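Local coordinates for glucose-6-phosphate isomerase like protein (Thermus thermophilus, PDB 1WIW) that probably binds phosphorylated sugars and may interconvert them as a phosphoglucose/phosphomannose isomerase, at residues B[23-28]-B[134-139]; B[70-75]-B[284-289]. One frame throughout, in Å; residues are numbered along the deposited sequence.

Interaction 1: residues B[23-28]-B[134-139]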
# COMPACT_ATOMS: atom_id res chain seq x y z
N ASP B 23 -21.41 14.98 -12.67
CA ASP B 23 -22.67 14.49 -12.10
C ASP B 23 -22.55 13.38 -11.05
O ASP B 23 -23.56 12.81 -10.64
CB ASP B 23 -23.58 13.98 -13.23
CG ASP B 23 -24.03 15.09 -14.17
OD1 ASP B 23 -23.77 16.28 -13.87
OD2 ASP B 23 -24.65 14.77 -15.20
N LEU B 24 -21.33 13.09 -10.60
CA LEU B 24 -21.12 12.02 -9.63
C LEU B 24 -22.03 11.98 -8.40
O LEU B 24 -22.59 10.94 -8.07
CB LEU B 24 -19.66 12.02 -9.15
CG LEU B 24 -19.31 10.85 -8.23
CD1 LEU B 24 -19.52 9.53 -8.97
CD2 LEU B 24 -17.85 10.98 -7.77
N VAL B 25 -22.15 13.11 -7.72
CA VAL B 25 -22.98 13.18 -6.52
C VAL B 25 -24.43 12.81 -6.80
O VAL B 25 -25.08 13.41 -7.65
CB VAL B 25 -22.91 14.59 -5.90
CG1 VAL B 25 -23.95 14.73 -4.78
CG2 VAL B 25 -21.51 14.84 -5.35
N GLY B 26 -24.94 11.81 -6.08
CA GLY B 26 -26.31 11.40 -6.28
C GLY B 26 -26.48 10.23 -7.23
O GLY B 26 -27.60 9.81 -7.50
N THR B 27 -25.37 9.69 -7.75
CA THR B 27 -25.46 8.54 -8.64
C THR B 27 -25.13 7.27 -7.85
O THR B 27 -24.45 7.33 -6.82
CB THR B 27 -24.47 8.65 -9.84
OG1 THR B 27 -23.12 8.68 -9.36
CG2 THR B 27 -24.75 9.90 -10.64
N GLY B 28 -25.61 6.13 -8.34
CA GLY B 28 -25.36 4.88 -7.66
C GLY B 28 -26.63 4.30 -7.07
O GLY B 28 -27.61 5.04 -6.87
N ALA B 134 -19.42 18.41 0.42
CA ALA B 134 -18.01 18.67 0.17
C ALA B 134 -17.67 18.50 -1.32
O ALA B 134 -16.95 19.32 -1.90
CB ALA B 134 -17.16 17.72 1.01
N LEU B 135 -18.19 17.45 -1.94
CA LEU B 135 -17.93 17.23 -3.35
C LEU B 135 -18.58 18.29 -4.23
O LEU B 135 -18.01 18.69 -5.24
CB LEU B 135 -18.38 15.83 -3.78
CG LEU B 135 -17.28 14.75 -3.71
CD1 LEU B 135 -16.72 14.65 -2.30
CD2 LEU B 135 -17.86 13.40 -4.14
N LEU B 136 -19.77 18.75 -3.84
CA LEU B 136 -20.45 19.78 -4.63
C LEU B 136 -19.68 21.10 -4.52
O LEU B 136 -19.62 21.87 -5.47
CB LEU B 136 -21.89 19.96 -4.15
CG LEU B 136 -22.87 18.81 -4.42
CD1 LEU B 136 -24.20 19.13 -3.75
CD2 LEU B 136 -23.06 18.60 -5.92
N GLU B 137 -19.08 21.34 -3.35
CA GLU B 137 -18.30 22.56 -3.16
C GLU B 137 -17.06 22.45 -4.04
O GLU B 137 -16.74 23.37 -4.79
CB GLU B 137 -17.91 22.72 -1.68
CG GLU B 137 -17.12 24.00 -1.38
CD GLU B 137 -17.28 24.47 0.06
OE1 GLU B 137 -18.43 24.78 0.47
OE2 GLU B 137 -16.27 24.55 0.79
N GLU B 138 -16.38 21.31 -3.97
CA GLU B 138 -15.18 21.04 -4.75
C GLU B 138 -15.44 21.24 -6.24
O GLU B 138 -14.68 21.91 -6.93
CB GLU B 138 -14.70 19.60 -4.54
CG GLU B 138 -13.75 19.39 -3.37
CD GLU B 138 -12.42 20.10 -3.57
OE1 GLU B 138 -11.89 20.08 -4.69
OE2 GLU B 138 -11.91 20.68 -2.59
N ARG B 139 -16.52 20.64 -6.71
CA ARG B 139 -16.93 20.69 -8.11
C ARG B 139 -16.97 22.10 -8.71
O ARG B 139 -16.70 22.28 -9.90
CB ARG B 139 -18.30 20.03 -8.27
CG ARG B 139 -18.90 20.19 -9.65
CD ARG B 139 -20.35 20.62 -9.57
NE ARG B 139 -21.26 19.49 -9.70
CZ ARG B 139 -22.59 19.60 -9.76
NH1 ARG B 139 -23.33 18.51 -9.88
NH2 ARG B 139 -23.16 20.79 -9.68
O HOH W 1 -21.72 15.94 -8.73

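Interaction 2: residues B[70-75]-B[284-289]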
# COMPACT_ATOMS: atom_id res chain seq x y z
N GLY B 70 -16.18 -5.58 -6.37
CA GLY B 70 -15.76 -4.61 -7.36
C GLY B 70 -14.69 -5.10 -8.33
O GLY B 70 -14.03 -4.28 -8.98
N GLY B 71 -14.51 -6.41 -8.40
CA GLY B 71 -13.54 -6.98 -9.32
C GLY B 71 -12.19 -7.46 -8.80
O GLY B 71 -11.77 -7.14 -7.68
N TYR B 72 -11.53 -8.26 -9.64
CA TYR B 72 -10.19 -8.79 -9.38
C TYR B 72 -9.99 -9.70 -8.18
O TYR B 72 -8.86 -9.93 -7.77
CB TYR B 72 -9.20 -7.63 -9.27
CG TYR B 72 -9.43 -6.52 -10.27
CD1 TYR B 72 -9.38 -6.76 -11.65
CD2 TYR B 72 -9.69 -5.21 -9.85
CE1 TYR B 72 -9.59 -5.74 -12.57
CE2 TYR B 72 -9.90 -4.18 -10.76
CZ TYR B 72 -9.85 -4.45 -12.11
OH TYR B 72 -10.07 -3.44 -13.02
N ASP B 73 -11.06 -10.25 -7.62
CA ASP B 73 -10.93 -11.11 -6.44
C ASP B 73 -10.59 -12.57 -6.76
O ASP B 73 -10.45 -13.38 -5.85
CB ASP B 73 -12.22 -11.07 -5.62
CG ASP B 73 -13.38 -11.72 -6.33
OD1 ASP B 73 -13.73 -12.87 -5.99
OD2 ASP B 73 -13.92 -11.08 -7.25
N LEU B 74 -10.48 -12.89 -8.04
CA LEU B 74 -10.15 -14.25 -8.48
C LEU B 74 -10.91 -15.36 -7.76
O LEU B 74 -10.31 -16.34 -7.31
CB LEU B 74 -8.64 -14.51 -8.35
CG LEU B 74 -7.72 -13.96 -9.44
CD1 LEU B 74 -6.27 -14.17 -9.02
CD2 LEU B 74 -7.98 -14.65 -10.76
N GLY B 75 -12.22 -15.20 -7.65
CA GLY B 75 -13.03 -16.22 -7.00
C GLY B 75 -13.19 -16.15 -5.50
O GLY B 75 -14.11 -16.75 -4.95
N GLU B 284 -11.82 -4.59 -19.84
CA GLU B 284 -12.77 -5.66 -20.10
C GLU B 284 -12.13 -7.04 -19.96
O GLU B 284 -12.57 -7.85 -19.14
CB GLU B 284 -13.36 -5.51 -21.51
CG GLU B 284 -14.18 -4.25 -21.71
CD GLU B 284 -15.50 -4.30 -20.97
OE1 GLU B 284 -16.23 -3.28 -20.98
OE2 GLU B 284 -15.81 -5.35 -20.37
N ARG B 285 -11.11 -7.30 -20.76
CA ARG B 285 -10.41 -8.58 -20.72
C ARG B 285 -9.95 -8.94 -19.31
O ARG B 285 -10.19 -10.04 -18.83
CB ARG B 285 -9.19 -8.55 -21.64
CG ARG B 285 -9.47 -8.22 -23.10
CD ARG B 285 -10.02 -9.41 -23.88
NE ARG B 285 -10.03 -9.15 -25.32
CZ ARG B 285 -10.41 -10.03 -26.24
NH1 ARG B 285 -10.81 -11.24 -25.88
NH2 ARG B 285 -10.38 -9.70 -27.53
N LEU B 286 -9.28 -8.00 -18.64
CA LEU B 286 -8.78 -8.23 -17.29
C LEU B 286 -9.84 -8.70 -16.30
O LEU B 286 -9.62 -9.64 -15.54
CB LEU B 286 -8.09 -6.98 -16.74
CG LEU B 286 -7.39 -7.19 -15.39
CD1 LEU B 286 -6.29 -8.23 -15.56
CD2 LEU B 286 -6.80 -5.88 -14.88
N ARG B 287 -10.99 -8.03 -16.29
CA ARG B 287 -12.07 -8.41 -15.38
C ARG B 287 -12.54 -9.84 -15.65
O ARG B 287 -12.94 -10.55 -14.72
CB ARG B 287 -13.25 -7.43 -15.50
CG ARG B 287 -13.51 -6.60 -14.25
CD ARG B 287 -13.40 -5.10 -14.51
NE ARG B 287 -14.19 -4.69 -15.66
CZ ARG B 287 -14.19 -3.46 -16.17
NH1 ARG B 287 -14.93 -3.18 -17.23
NH2 ARG B 287 -13.46 -2.51 -15.62
N GLU B 288 -12.48 -10.27 -16.90
CA GLU B 288 -12.92 -11.62 -17.25
C GLU B 288 -12.07 -12.73 -16.64
O GLU B 288 -12.60 -13.74 -16.19
CB GLU B 288 -12.94 -11.80 -18.77
CG GLU B 288 -14.03 -11.00 -19.45
CD GLU B 288 -15.38 -11.23 -18.81
OE1 GLU B 288 -15.97 -12.32 -19.01
OE2 GLU B 288 -15.87 -10.33 -18.10
N VAL B 289 -10.76 -12.54 -16.64
CA VAL B 289 -9.87 -13.56 -16.11
C VAL B 289 -9.55 -13.42 -14.62
O VAL B 289 -8.66 -14.09 -14.12
CB VAL B 289 -8.54 -13.61 -16.91
CG1 VAL B 289 -8.81 -14.05 -18.33
CG2 VAL B 289 -7.87 -12.24 -16.90
O HOH W 2 -12.58 -9.05 -12.09
O HOH W 3 -12.76 -2.37 -13.15

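Interaction 1: residues B[23-28]-B[134-139]
Val25 approaches Leu135 of helix 125-139 with the CA atoms of the two residues 7.2 Å apart, the helix facing a loop that makes a type II beta turn from Leu24 to Thr27. Val25 carries the contact. With CG1 anti to the backbone N (chi1 171°), its CG2 methyl stands beside that N and reaches Leu135 CB at 3.6 Å, while its CB meets Leu136 CD2 at 4.0 Å. The valine thus touches two consecutive side chains of the helix, with Leu24 CD2 a looser neighbour of Leu135 CD2 at 4.4 Å. Leu136 CD2 serves a second partner, lying 3.9 Å above the guanidinium plane of Arg139, over its centre. No direct hydrogen bond joins the segments; a water accepts from Val25 N at 3.0 Å and from Arg139 NH1 at 3.2 Å, which gives Val25 N an acceptor and links it to the arginine. The turn itself is braced by Leu24 O, which accepts from both Thr27 N and Thr27 OG1, the hydroxyl lying in the carbonyl plane on a lone pair. Thr27 OG1 also bonds Arg113, and Gly26 N bonds the hydroxyl of Tyr112. The loop following helix 17-23 is thereby packed against helix 125-139, with Tyr112 of helix 110-121 touching Val25, Leu24 and Leu135, and Tyr260 of helix 251-272 touching Leu24 and Leu135.

Interaction 2: residues B[70-75]-B[284-289]
Tyr72 and Leu286 make the closest apolar contact, CE1 of the ring lying 3.6 Å from Leu286 CD2, with the two side chains crossing at about a right angle. The phenol oxygen reaches further along the helix, to Arg287 CD at 4.0 Å. At the chain's end, Leu74 CD2 rests against Val289 O at 3.5 Å. Two waters bridge the segments: one accepts from Tyr72 N at 2.8 Å and donates to Arg287 O at 3.0 Å, and the other donates to Tyr72 OH while accepting from Arg287 NH2 at 2.6 Å. The arginine chain bends at chi2 and chi3 (120° and 50°), which turns its guanidinium toward the tyrosine and this second water; the phenol oxygen lies near the guanidinium plane, at the edge. On its far side Arg287 NH1 forms a long salt bridge with Glu284 OE2. Tyr72 OH is also hydrogen-bonded to Glu200 of the second subunit, whose Leu203 packs on Leu286, so the contact forms part of the dimer interface. Segment 70-75 connects strand 64-70 to helix 76-83, with Gly75 at the N-cap position, as in the alternating alpha/beta architecture of SIS domains, here covered by the C-terminal helix 284-288.

The two contacts are separate, their centres 28 Å apart and their nearest atoms about 14 Å apart. Along the chain they alternate in the order 23-28, 70-75, 134-139, 284-289, each pairing a loop from the N-terminal family region with a later helix. Interaction 1 packs the connection between helix 17-23 and strand 39-45 onto helix 125-139. Interaction 2 lies beyond the end of strand 64-70, which neighbours strand 39-45 in the same parallel sheet, and joins the loop that follows it to helix 284-288, linking the two SIS-family regions. Both are intrachain; no other chain of the assembly touches the segments of interaction 1, whereas those of interaction 2 also meet the second subunit.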